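Local coordinates for protein 4-alpha-glucanotransferase (Streptococcus agalactiae, PDB 6M6T) that belongs to the amylomaltase (disproportionating enzyme) family and holds bound glycan in pockets built on a TIM-barrel fold, at residues 245-250 and 263-268; 218-223 and 259-264; 369-374 and 414-419. One frame throughout, in Å; residues are numbered along the deposited sequence.

Interaction 1: 245-250 and 263-268; sequences AIAGVP and NPIYNW
Segment 245-250 and the start of 263-268 run antiparallel as arms of a beta hairpin; after P264 the second segment leaves the strand. One backbone bond joins them: A247 N donates to N263 O at 2.9 Å. The donor lies in the plane of the N263 carbonyl, but the bond is bent, 131° at the hydrogen. The same oxygen receives a CA-H...O contact from I246 CA at 3.3 Å, so N263 O faces two consecutive residues of 245-250. Beyond it I265 supplies the main side-chain contact. Its CG1 is anti to the carbonyl carbon (chi1 -69°), which lays the longer branch along the backbone of 245-250. CG1 meets A245 CB at 4.1 Å and lies beside A245 O. CD1 lies near the I246 carbonyl and reaches A247 CB at 4.0 Å, so the branch lies alongside the opposite strand between its two alanines. The methyl of A247 points at 263-268. It touches I265 on one side and the amide oxygen of N263, at 4.1 Å from OD1, on another. The CB of I246 points away from 263-268 overall, and its side chain lies against L260. Backbone hydrogen bonds of A247 with W261 and of V249 with Q259 continue the hairpin. On its other edge, strand 245-249 bonds to strand 303-308 through I246 and I307, and I265 also packs on Y304 and E306 of that strand.

Interaction 2: 218-223 and 259-264; sequences PIYVSA and QLWGNP. With AC1 (4,6-dideoxy-4-{[(1S,4R,5S,6S)-4,5,6-trihydroxy-3-(hydroxymethyl)cyclohex-2-en-1-yl]amino}-alpha-D-glucopyranose), chain I; ASO (1,5-anhydro-D-glucitol), chain B.
Y220 and W261 both set CG anti to the carbonyl carbon, with chi1 of -63° and -66°, and this turns their rings toward each other. In the TIM-barrel fold of this family, 218-223 is the loop that follows the parallel strand 212-217. Here it meets the edge strand 259-264 of the small antiparallel sheet, and the two segments supply I219, L260 and W261 to a glycan pocket. The two rings meet edge by edge, with Y220 CD2 4.2 Å from W261 CE3. The indole takes a ligand over one face: ASO C5 lies 3.9 Å above the plane, offset toward the rim. One face of the Y220 ring carries I219 CG1, over its centre. At the base of the phenol, Y220 CB touches N263 CB at 3.5 Å. The N263 amide is used as a link back to the loop. Its ND2 donates to V221 O at 3.2 Å, with the acceptor close to the amide plane. The donor stands well above the V221 carbonyl plane, 72° out of it, so the bond comes in over the C=O group. ND2 also bonds to Y59 O, so one buried nitrogen ties three parts of the chain together. Next along the strand, the P264 ring slots against A223, with CD 3.8 Å from A223 CB. L260 O accepts a hydrogen bond from O3B of AC1 in chain I. The rotation of the indole is fixed from its own strand: W261 NE1 donates nearly straight to Q259 OE1, 2.6 Å away, in the ring plane and on a lone pair of that oxygen.

Interaction 3: 369-374 and 414-419; sequences FGFYDT and AYAENY. With AC1 (4,6-dideoxy-4-{[(1S,4R,5S,6S)-4,5,6-trihydroxy-3-(hydroxymethyl)cyclohex-2-en-1-yl]amino}-alpha-D-glucopyranose), chain J.
The Y415 ring carries T374 on one face. T374 CA sits over the ring centre, 3.9 Å from the centroid and almost on the normal, which makes a CH-pi contact. The methyl CG2 lies over the same face near the base of the ring, 3.4 Å from Y415 CG. The threonine and tyrosine side chains run alongside each other with opposite headings. F371 is used edge-on. In the plane of its ring, CD1 meets Y415 CE2 at 3.6 Å, and the neighbouring CE1 points onto the face of Y419, 3.8 Å from Y419 CD1. The F371-Y419 pair is T-shaped, with centroids 5.4 Å apart and planes at 77°. F371 therefore touches two tyrosines through adjacent atoms of one edge. Y415 and Y419 are one helical turn apart, and both set CG anti to the backbone N (chi1 164° and -167°), so their rings leave the same side of helix 410-419. A416 adds its CB to that side, 4.5 Å from F371 CD1. In the TIM-barrel family fold the partner segment 369-374 belongs to the loop between the parallel strands 363-366 and 389-392, so the contact joins this loop to helix 410-419, which lies further along the chain than strand 389-392. No hydrogen bond crosses between the two segments, and the contact is mainly aromatic and apolar, with T374 O also against the Y415 ring. The polar end of Y419 turns to H383, which its OH bonds through ND1, while Y415 and Y419 both pack on I381. D373 keeps its carboxylate in the loop, where OD1 bonds to T375. At the start of the segment F369 reaches the glycan, and its CZ lies 3.4 Å from C6 of AC1 in chain J.

Interactions 1 and 2 form one buried unit. Their centres are 7 Å apart, they share N263 and P264, and both use strand 259-264. A probable hydrogen bond from Y266 OH to I219 O, 2.9 Å long, ties them again, and A247 CB packs on Y220 CE2 at 3.5 Å. Interaction 3 is separate, with its centre 35 Å from interaction 1 and 34 Å from interaction 2. Its nearest atoms are about 9 Å from interaction 2, and they do not touch. The bound glycan relates them. W261 and L260 line one pocket. V249 and Q259, from the hairpin, line a second pocket together with F369 at the beginning of 369-374.

Interaction 1: 245-250 and 263-268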
loop_
_atom_site.group_PDB
_atom_site.type_symbol
_atom_site.label_atom_id
_atom_site.label_comp_id
_atom_site.label_asym_id
_atom_site.label_seq_id
_atom_site.Cartn_x
_atom_site.Cartn_y
_atom_site.Cartn_z
ATOM N N ALA A 245 23.924 0.398 4.301
ATOM C CA ALA A 245 23.026 0.036 5.382
ATOM C C ALA A 245 21.630 -0.241 4.826
ATOM O O ALA A 245 21.241 0.297 3.780
ATOM C CB ALA A 245 22.966 1.145 6.398
ATOM N N ILE A 246 20.870 -1.089 5.521
ATOM C CA ILE A 246 19.500 -1.393 5.132
ATOM C C ILE A 246 18.527 -0.927 6.222
ATOM O O ILE A 246 18.916 -0.535 7.333
ATOM C CB ILE A 246 19.281 -2.892 4.808
ATOM C CG1 ILE A 246 19.632 -3.775 6.006
ATOM C CG2 ILE A 246 20.042 -3.300 3.542
ATOM C CD1 ILE A 246 18.970 -5.128 5.959
ATOM N N ALA A 247 17.239 -0.995 5.875
ATOM C CA ALA A 247 16.160 -0.492 6.711
ATOM C C ALA A 247 15.547 -1.589 7.575
ATOM O O ALA A 247 15.548 -2.770 7.230
ATOM C CB ALA A 247 15.079 0.145 5.845
ATOM N N GLY A 248 15.024 -1.175 8.715
ATOM C CA GLY A 248 14.335 -2.076 9.606
ATOM C C GLY A 248 13.843 -1.371 10.855
ATOM O O GLY A 248 13.592 -0.158 10.870
ATOM N N VAL A 249 13.719 -2.137 11.926
ATOM C CA VAL A 249 13.143 -1.612 13.149
ATOM C C VAL A 249 13.542 -2.579 14.259
ATOM O O VAL A 249 13.558 -3.801 14.039
ATOM C CB VAL A 249 11.624 -1.438 12.978
ATOM C CG1 VAL A 249 10.839 -2.732 13.297
ATOM C CG2 VAL A 249 11.131 -0.207 13.709
ATOM N N PRO A 250 13.920 -2.094 15.435
ATOM C CA PRO A 250 14.423 -2.983 16.483
ATOM C C PRO A 250 13.292 -3.592 17.302
ATOM O O PRO A 250 12.121 -3.243 17.156
ATOM C CB PRO A 250 15.282 -2.058 17.359
ATOM C CG PRO A 250 14.857 -0.658 17.012
ATOM C CD PRO A 250 13.838 -0.702 15.895
ATOM N N ASN A 263 15.156 -2.596 2.606
ATOM C CA ASN A 263 15.200 -1.446 1.721
ATOM C C ASN A 263 16.504 -0.673 1.910
ATOM O O ASN A 263 17.075 -0.637 3.005
ATOM C CB ASN A 263 14.021 -0.509 1.975
ATOM C CG ASN A 263 12.739 -1.245 2.310
ATOM O OD1 ASN A 263 12.649 -1.918 3.334
ATOM N ND2 ASN A 263 11.730 -1.104 1.452
ATOM N N PRO A 264 16.982 -0.022 0.862
ATOM C CA PRO A 264 18.110 0.892 1.029
ATOM C C PRO A 264 17.721 2.043 1.943
ATOM O O PRO A 264 16.546 2.292 2.209
ATOM C CB PRO A 264 18.391 1.379 -0.397
ATOM C CG PRO A 264 17.080 1.229 -1.107
ATOM C CD PRO A 264 16.423 0.014 -0.499
ATOM N N ILE A 265 18.736 2.751 2.412
ATOM C CA ILE A 265 18.603 3.841 3.364
ATOM C C ILE A 265 18.835 5.161 2.641
ATOM O O ILE A 265 19.549 5.218 1.634
ATOM C CB ILE A 265 19.614 3.607 4.497
ATOM C CG1 ILE A 265 19.190 2.403 5.327
ATOM C CG2 ILE A 265 19.797 4.823 5.332
ATOM C CD1 ILE A 265 18.091 2.718 6.305
ATOM N N TYR A 266 18.210 6.227 3.139
ATOM C CA TYR A 266 18.323 7.530 2.499
ATOM C C TYR A 266 19.586 8.268 2.947
ATOM O O TYR A 266 19.974 8.227 4.121
ATOM C CB TYR A 266 17.075 8.375 2.798
ATOM C CG TYR A 266 15.845 7.908 2.041
ATOM C CD1 TYR A 266 15.842 7.855 0.646
ATOM C CD2 TYR A 266 14.692 7.499 2.715
ATOM C CE1 TYR A 266 14.734 7.415 -0.052
ATOM C CE2 TYR A 266 13.574 7.058 2.019
ATOM C CZ TYR A 266 13.602 7.011 0.638
ATOM O OH TYR A 266 12.510 6.565 -0.073
ATOM N N ASN A 267 20.242 8.944 1.997
ATOM C CA ASN A 267 21.300 9.907 2.319
ATOM C C ASN A 267 20.599 11.246 2.493
ATOM O O ASN A 267 20.603 12.114 1.613
ATOM C CB ASN A 267 22.371 9.945 1.231
ATOM C CG ASN A 267 23.480 10.963 1.512
ATOM O OD1 ASN A 267 23.975 11.062 2.636
ATOM N ND2 ASN A 267 23.874 11.718 0.486
ATOM N N TRP A 268 19.960 11.395 3.655
ATOM C CA TRP A 268 19.068 12.523 3.872
ATOM C C TRP A 268 19.780 13.861 3.694
ATOM O O TRP A 268 19.116 14.884 3.466
ATOM C CB TRP A 268 18.436 12.422 5.263
ATOM C CG TRP A 268 17.280 11.436 5.368
ATOM C CD1 TRP A 268 17.310 10.197 5.940
ATOM C CD2 TRP A 268 15.938 11.626 4.904
ATOM N NE1 TRP A 268 16.076 9.600 5.862
ATOM C CE2 TRP A 268 15.214 10.452 5.226
ATOM C CE3 TRP A 268 15.275 12.671 4.249
ATOM C CZ2 TRP A 268 13.866 10.295 4.913
ATOM C CZ3 TRP A 268 13.928 12.515 3.939
ATOM C CH2 TRP A 268 13.241 11.333 4.266
#

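Interaction 2: 218-223 and 259-264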
loop_
_atom_site.group_PDB
_atom_site.type_symbol
_atom_site.label_atom_id
_atom_site.label_comp_id
_atom_site.label_asym_id
_atom_site.label_seq_id
_atom_site.Cartn_x
_atom_site.Cartn_y
_atom_site.Cartn_z
ATOM N N PRO A 218 4.541 3.998 0.519
ATOM C CA PRO A 218 5.640 3.369 1.259
ATOM C C PRO A 218 6.790 4.344 1.432
ATOM O O PRO A 218 7.213 4.994 0.470
ATOM C CB PRO A 218 6.033 2.184 0.371
ATOM C CG PRO A 218 5.480 2.517 -0.992
ATOM C CD PRO A 218 4.251 3.310 -0.753
ATOM N N ILE A 219 7.286 4.441 2.676
ATOM C CA ILE A 219 8.410 5.330 2.989
ATOM C C ILE A 219 9.613 4.999 2.119
ATOM O O ILE A 219 10.255 5.895 1.559
ATOM C CB ILE A 219 8.782 5.255 4.480
ATOM C CG1 ILE A 219 10.061 6.062 4.728
ATOM C CG2 ILE A 219 8.963 3.806 4.931
ATOM C CD1 ILE A 219 10.457 6.254 6.203
ATOM N N TYR A 220 9.926 3.716 1.981
ATOM C CA TYR A 220 11.102 3.262 1.264
ATOM C C TYR A 220 10.702 2.500 0.005
ATOM O O TYR A 220 9.623 1.910 -0.089
ATOM C CB TYR A 220 11.970 2.351 2.140
ATOM C CG TYR A 220 12.575 2.974 3.390
ATOM C CD1 TYR A 220 13.366 4.123 3.322
ATOM C CD2 TYR A 220 12.400 2.375 4.640
ATOM C CE1 TYR A 220 13.949 4.679 4.470
ATOM C CE2 TYR A 220 12.976 2.924 5.791
ATOM C CZ TYR A 220 13.749 4.074 5.700
ATOM O OH TYR A 220 14.293 4.610 6.851
ATOM N N VAL A 221 11.619 2.495 -0.953
ATOM C CA VAL A 221 11.545 1.628 -2.107
ATOM C C VAL A 221 12.500 0.462 -1.869
ATOM O O VAL A 221 13.238 0.430 -0.888
ATOM C CB VAL A 221 11.883 2.394 -3.393
ATOM C CG1 VAL A 221 10.931 3.549 -3.558
ATOM C CG2 VAL A 221 13.282 2.926 -3.298
ATOM N N SER A 222 12.457 -0.539 -2.752
ATOM C CA SER A 222 13.380 -1.661 -2.631
ATOM C C SER A 222 14.742 -1.310 -3.238
ATOM O O SER A 222 14.863 -0.398 -4.066
ATOM C CB SER A 222 12.828 -2.898 -3.329
ATOM O OG SER A 222 13.827 -3.894 -3.439
ATOM N N ALA A 223 15.782 -2.051 -2.831
ATOM C CA ALA A 223 17.087 -1.818 -3.445
ATOM C C ALA A 223 17.111 -2.218 -4.910
ATOM O O ALA A 223 18.038 -1.831 -5.624
ATOM C CB ALA A 223 18.195 -2.559 -2.693
ATOM N N GLN A 259 12.480 -6.290 13.408
ATOM C CA GLN A 259 12.156 -6.427 11.994
ATOM C C GLN A 259 13.319 -5.994 11.120
ATOM O O GLN A 259 13.920 -4.936 11.335
ATOM C CB GLN A 259 10.924 -5.605 11.601
ATOM C CG GLN A 259 9.589 -6.208 11.993
ATOM C CD GLN A 259 8.439 -5.275 11.665
ATOM O OE1 GLN A 259 8.499 -4.525 10.685
ATOM N NE2 GLN A 259 7.402 -5.288 12.501
ATOM N N LEU A 260 13.598 -6.812 10.109
ATOM C CA LEU A 260 14.553 -6.500 9.056
ATOM C C LEU A 260 13.776 -6.380 7.749
ATOM O O LEU A 260 13.090 -7.329 7.345
ATOM C CB LEU A 260 15.631 -7.581 8.970
ATOM C CG LEU A 260 16.696 -7.396 7.900
ATOM C CD1 LEU A 260 18.076 -7.389 8.540
ATOM C CD2 LEU A 260 16.557 -8.498 6.847
ATOM N N TRP A 261 13.870 -5.214 7.102
ATOM C CA TRP A 261 13.066 -4.906 5.922
ATOM C C TRP A 261 13.812 -5.098 4.599
ATOM O O TRP A 261 13.255 -5.680 3.660
ATOM C CB TRP A 261 12.539 -3.472 6.018
ATOM C CG TRP A 261 11.551 -3.267 7.135
ATOM C CD1 TRP A 261 10.979 -4.236 7.914
ATOM C CD2 TRP A 261 11.016 -2.016 7.595
ATOM N NE1 TRP A 261 10.125 -3.663 8.834
ATOM C CE2 TRP A 261 10.127 -2.305 8.658
ATOM C CE3 TRP A 261 11.196 -0.684 7.208
ATOM C CZ2 TRP A 261 9.427 -1.311 9.338
ATOM C CZ3 TRP A 261 10.497 0.304 7.890
ATOM C CH2 TRP A 261 9.625 -0.018 8.942
ATOM N N GLY A 262 15.056 -4.628 4.495
ATOM C CA GLY A 262 15.868 -4.823 3.314
ATOM C C GLY A 262 15.955 -3.632 2.385
ATOM O O GLY A 262 16.762 -3.658 1.447
ATOM N N ASN A 263 15.156 -2.596 2.606
ATOM C CA ASN A 263 15.200 -1.446 1.721
ATOM C C ASN A 263 16.504 -0.673 1.910
ATOM O O ASN A 263 17.075 -0.637 3.005
ATOM C CB ASN A 263 14.021 -0.509 1.975
ATOM C CG ASN A 263 12.739 -1.245 2.310
ATOM O OD1 ASN A 263 12.649 -1.918 3.334
ATOM N ND2 ASN A 263 11.730 -1.104 1.452
ATOM N N PRO A 264 16.982 -0.022 0.862
ATOM C CA PRO A 264 18.110 0.892 1.029
ATOM C C PRO A 264 17.721 2.043 1.943
ATOM O O PRO A 264 16.546 2.292 2.209
ATOM C CB PRO A 264 18.391 1.379 -0.397
ATOM C CG PRO A 264 17.080 1.229 -1.107
ATOM C CD PRO A 264 16.423 0.014 -0.499
HETATM C C1 AC1 I . 6.677 -4.719 5.361
HETATM O O2 AC1 I . 6.505 -6.137 7.367
HETATM C C2 AC1 I . 6.864 -6.122 5.972
HETATM C C4A AC1 I . 12.920 -9.418 3.398
HETATM C C3 AC1 I . 8.271 -6.622 5.817
HETATM O O3 AC1 I . 8.272 -7.924 6.380
HETATM C C4 AC1 I . 8.645 -6.634 4.315
HETATM N N4A AC1 I . 9.969 -7.225 3.949
HETATM C C5 AC1 I . 8.581 -5.176 3.894
HETATM O O5 AC1 I . 7.218 -4.708 4.003
HETATM C C6 AC1 I . 9.054 -5.044 2.450
HETATM C C1B AC1 I . 10.037 -8.676 3.622
HETATM C C2B AC1 I . 10.841 -9.349 4.722
HETATM O O2B AC1 I . 10.270 -9.057 6.000
HETATM C C3B AC1 I . 12.274 -8.799 4.648
HETATM O O3B AC1 I . 13.022 -9.145 5.834
HETATM O O4 AC1 I . 14.261 -8.903 3.146
HETATM C C5B AC1 I . 12.082 -9.260 2.276
HETATM C C7B AC1 I . 10.700 -8.933 2.394
HETATM C C6B AC1 I . 12.749 -9.523 0.904
HETATM O O6B AC1 I . 14.186 -9.449 1.027
HETATM C C1 ASO B . 5.400 0.211 6.428
HETATM C C2 ASO B . 4.455 -1.009 6.444
HETATM C C3 ASO B . 5.231 -2.267 6.871
HETATM C C4 ASO B . 6.391 -2.472 5.880
HETATM C C5 ASO B . 7.261 -1.245 5.856
HETATM C C6 ASO B . 8.246 -1.372 4.694
HETATM O O2 ASO B . 3.337 -0.784 7.310
HETATM O O3 ASO B . 4.335 -3.431 6.881
HETATM O O4 ASO B . 7.184 -3.637 6.213
HETATM O O5 ASO B . 6.489 -0.086 5.531
HETATM O O6 ASO B . 8.473 -0.077 4.110
#

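Interaction 3: 369-374 and 414-419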
loop_
_atom_site.group_PDB
_atom_site.type_symbol
_atom_site.label_atom_id
_atom_site.label_comp_id
_atom_site.label_asym_id
_atom_site.label_seq_id
_atom_site.Cartn_x
_atom_site.Cartn_y
_atom_site.Cartn_z
ATOM N N PHE A 369 -3.828 -2.535 20.117
ATOM C CA PHE A 369 -2.700 -2.320 21.012
ATOM C C PHE A 369 -3.112 -1.783 22.378
ATOM O O PHE A 369 -2.241 -1.578 23.235
ATOM C CB PHE A 369 -1.719 -1.322 20.392
ATOM C CG PHE A 369 -1.122 -1.760 19.085
ATOM C CD1 PHE A 369 -0.700 -3.065 18.896
ATOM C CD2 PHE A 369 -0.943 -0.842 18.056
ATOM C CE1 PHE A 369 -0.128 -3.448 17.703
ATOM C CE2 PHE A 369 -0.380 -1.226 16.866
ATOM C CZ PHE A 369 0.030 -2.533 16.690
ATOM N N GLY A 370 -4.397 -1.525 22.598
ATOM C CA GLY A 370 -4.827 -0.725 23.725
ATOM C C GLY A 370 -5.611 -1.452 24.794
ATOM O O GLY A 370 -6.260 -0.811 25.620
ATOM N N PHE A 371 -5.567 -2.782 24.801
ATOM C CA PHE A 371 -6.200 -3.565 25.855
ATOM C C PHE A 371 -5.225 -4.562 26.464
ATOM O O PHE A 371 -5.640 -5.394 27.276
ATOM C CB PHE A 371 -7.445 -4.309 25.334
ATOM C CG PHE A 371 -8.594 -3.397 24.961
ATOM C CD1 PHE A 371 -9.345 -2.762 25.937
ATOM C CD2 PHE A 371 -8.906 -3.160 23.637
ATOM C CE1 PHE A 371 -10.376 -1.922 25.602
ATOM C CE2 PHE A 371 -9.940 -2.319 23.303
ATOM C CZ PHE A 371 -10.674 -1.703 24.287
ATOM N N TYR A 372 -3.946 -4.519 26.073
ATOM C CA TYR A 372 -2.939 -5.358 26.709
ATOM C C TYR A 372 -2.625 -4.915 28.128
ATOM O O TYR A 372 -2.037 -5.686 28.889
ATOM C CB TYR A 372 -1.639 -5.365 25.898
ATOM C CG TYR A 372 -1.788 -5.999 24.545
ATOM C CD1 TYR A 372 -2.206 -7.311 24.423
ATOM C CD2 TYR A 372 -1.509 -5.281 23.385
ATOM C CE1 TYR A 372 -2.353 -7.891 23.184
ATOM C CE2 TYR A 372 -1.662 -5.842 22.146
ATOM C CZ TYR A 372 -2.081 -7.149 22.047
ATOM O OH TYR A 372 -2.227 -7.726 20.803
ATOM N N ASP A 373 -2.993 -3.704 28.501
ATOM C CA ASP A 373 -2.740 -3.190 29.839
ATOM C C ASP A 373 -4.094 -2.876 30.473
ATOM O O ASP A 373 -4.719 -1.865 30.144
ATOM C CB ASP A 373 -1.821 -1.978 29.762
ATOM C CG ASP A 373 -1.986 -1.048 30.926
ATOM O OD1 ASP A 373 -2.511 -1.460 31.986
ATOM O OD2 ASP A 373 -1.596 0.130 30.780
ATOM N N THR A 374 -4.529 -3.741 31.399
ATOM C CA THR A 374 -5.827 -3.637 32.057
ATOM C C THR A 374 -5.945 -2.446 33.002
ATOM O O THR A 374 -7.004 -2.304 33.622
ATOM C CB THR A 374 -6.139 -4.917 32.839
ATOM O OG1 THR A 374 -4.950 -5.407 33.459
ATOM C CG2 THR A 374 -6.675 -5.982 31.927
ATOM N N ALA A 414 -11.536 -10.791 29.892
ATOM C CA ALA A 414 -12.588 -10.338 30.795
ATOM C C ALA A 414 -12.671 -8.821 30.800
ATOM O O ALA A 414 -13.752 -8.234 30.646
ATOM C CB ALA A 414 -12.328 -10.871 32.205
ATOM N N TYR A 415 -11.521 -8.171 30.946
ATOM C CA TYR A 415 -11.483 -6.721 30.992
ATOM C C TYR A 415 -12.003 -6.107 29.698
ATOM O O TYR A 415 -12.752 -5.123 29.734
ATOM C CB TYR A 415 -10.055 -6.291 31.282
ATOM C CG TYR A 415 -9.760 -4.861 31.009
ATOM C CD1 TYR A 415 -9.910 -3.916 32.003
ATOM C CD2 TYR A 415 -9.297 -4.450 29.770
ATOM C CE1 TYR A 415 -9.631 -2.590 31.774
ATOM C CE2 TYR A 415 -9.005 -3.116 29.532
ATOM C CZ TYR A 415 -9.178 -2.194 30.545
ATOM O OH TYR A 415 -8.905 -0.869 30.338
ATOM N N ALA A 416 -11.627 -6.674 28.546
ATOM C CA ALA A 416 -12.070 -6.126 27.263
ATOM C C ALA A 416 -13.567 -6.314 27.068
ATOM O O ALA A 416 -14.238 -5.454 26.486
ATOM C CB ALA A 416 -11.299 -6.771 26.109
ATOM N N GLU A 417 -14.110 -7.430 27.549
ATOM C CA GLU A 417 -15.554 -7.624 27.453
ATOM C C GLU A 417 -16.295 -6.661 28.376
ATOM O O GLU A 417 -17.425 -6.256 28.076
ATOM C CB GLU A 417 -15.918 -9.084 27.758
ATOM C CG GLU A 417 -15.431 -10.091 26.699
ATOM C CD GLU A 417 -15.884 -11.534 26.962
ATOM O OE1 GLU A 417 -15.798 -11.995 28.126
ATOM O OE2 GLU A 417 -16.311 -12.213 25.994
ATOM N N ASN A 418 -15.676 -6.296 29.497
ATOM C CA ASN A 418 -16.217 -5.263 30.368
ATOM C C ASN A 418 -16.256 -3.894 29.684
ATOM O O ASN A 418 -17.329 -3.377 29.347
ATOM C CB ASN A 418 -15.373 -5.190 31.638
ATOM C CG ASN A 418 -16.214 -5.226 32.890
ATOM O OD1 ASN A 418 -17.393 -4.863 32.862
ATOM N ND2 ASN A 418 -15.615 -5.659 34.006
ATOM N N TYR A 419 -15.072 -3.344 29.426
ATOM C CA TYR A 419 -14.864 -2.019 28.852
ATOM C C TYR A 419 -15.770 -1.698 27.680
ATOM O O TYR A 419 -16.221 -0.562 27.534
ATOM C CB TYR A 419 -13.420 -1.902 28.384
ATOM C CG TYR A 419 -12.974 -0.507 28.049
ATOM C CD1 TYR A 419 -13.339 0.102 26.853
ATOM C CD2 TYR A 419 -12.147 0.202 28.921
ATOM C CE1 TYR A 419 -12.903 1.396 26.547
ATOM C CE2 TYR A 419 -11.711 1.480 28.622
ATOM C CZ TYR A 419 -12.088 2.071 27.438
ATOM O OH TYR A 419 -11.645 3.340 27.153
HETATM C C1 AC1 J . 4.639 -2.455 18.221
HETATM O O2 AC1 J . 6.956 -3.144 18.443
HETATM C C2 AC1 J . 5.860 -3.048 17.516
HETATM C C4A AC1 J . 5.411 0.130 10.979
HETATM C C3 AC1 J . 6.284 -2.118 16.419
HETATM O O3 AC1 J . 7.419 -2.708 15.798
HETATM C C4 AC1 J . 5.149 -1.950 15.408
HETATM N N4A AC1 J . 5.476 -0.954 14.385
HETATM C C5 AC1 J . 3.889 -1.461 16.090
HETATM O O5 AC1 J . 3.540 -2.302 17.235
HETATM C C6 AC1 J . 2.766 -1.417 15.032
HETATM C C1B AC1 J . 6.278 -1.444 13.255
HETATM C C2B AC1 J . 7.013 -0.252 12.729
HETATM O O2B AC1 J . 7.672 0.352 13.842
HETATM C C3B AC1 J . 6.006 0.732 12.192
HETATM O O3B AC1 J . 6.654 1.923 11.769
HETATM O O4 AC1 J . 4.373 1.004 10.490
HETATM C C5B AC1 J . 4.944 -1.170 11.236
HETATM C C7B AC1 J . 5.410 -1.950 12.296
HETATM C C6B AC1 J . 3.947 -1.766 10.264
HETATM O O6B AC1 J . 3.192 -0.674 9.736
#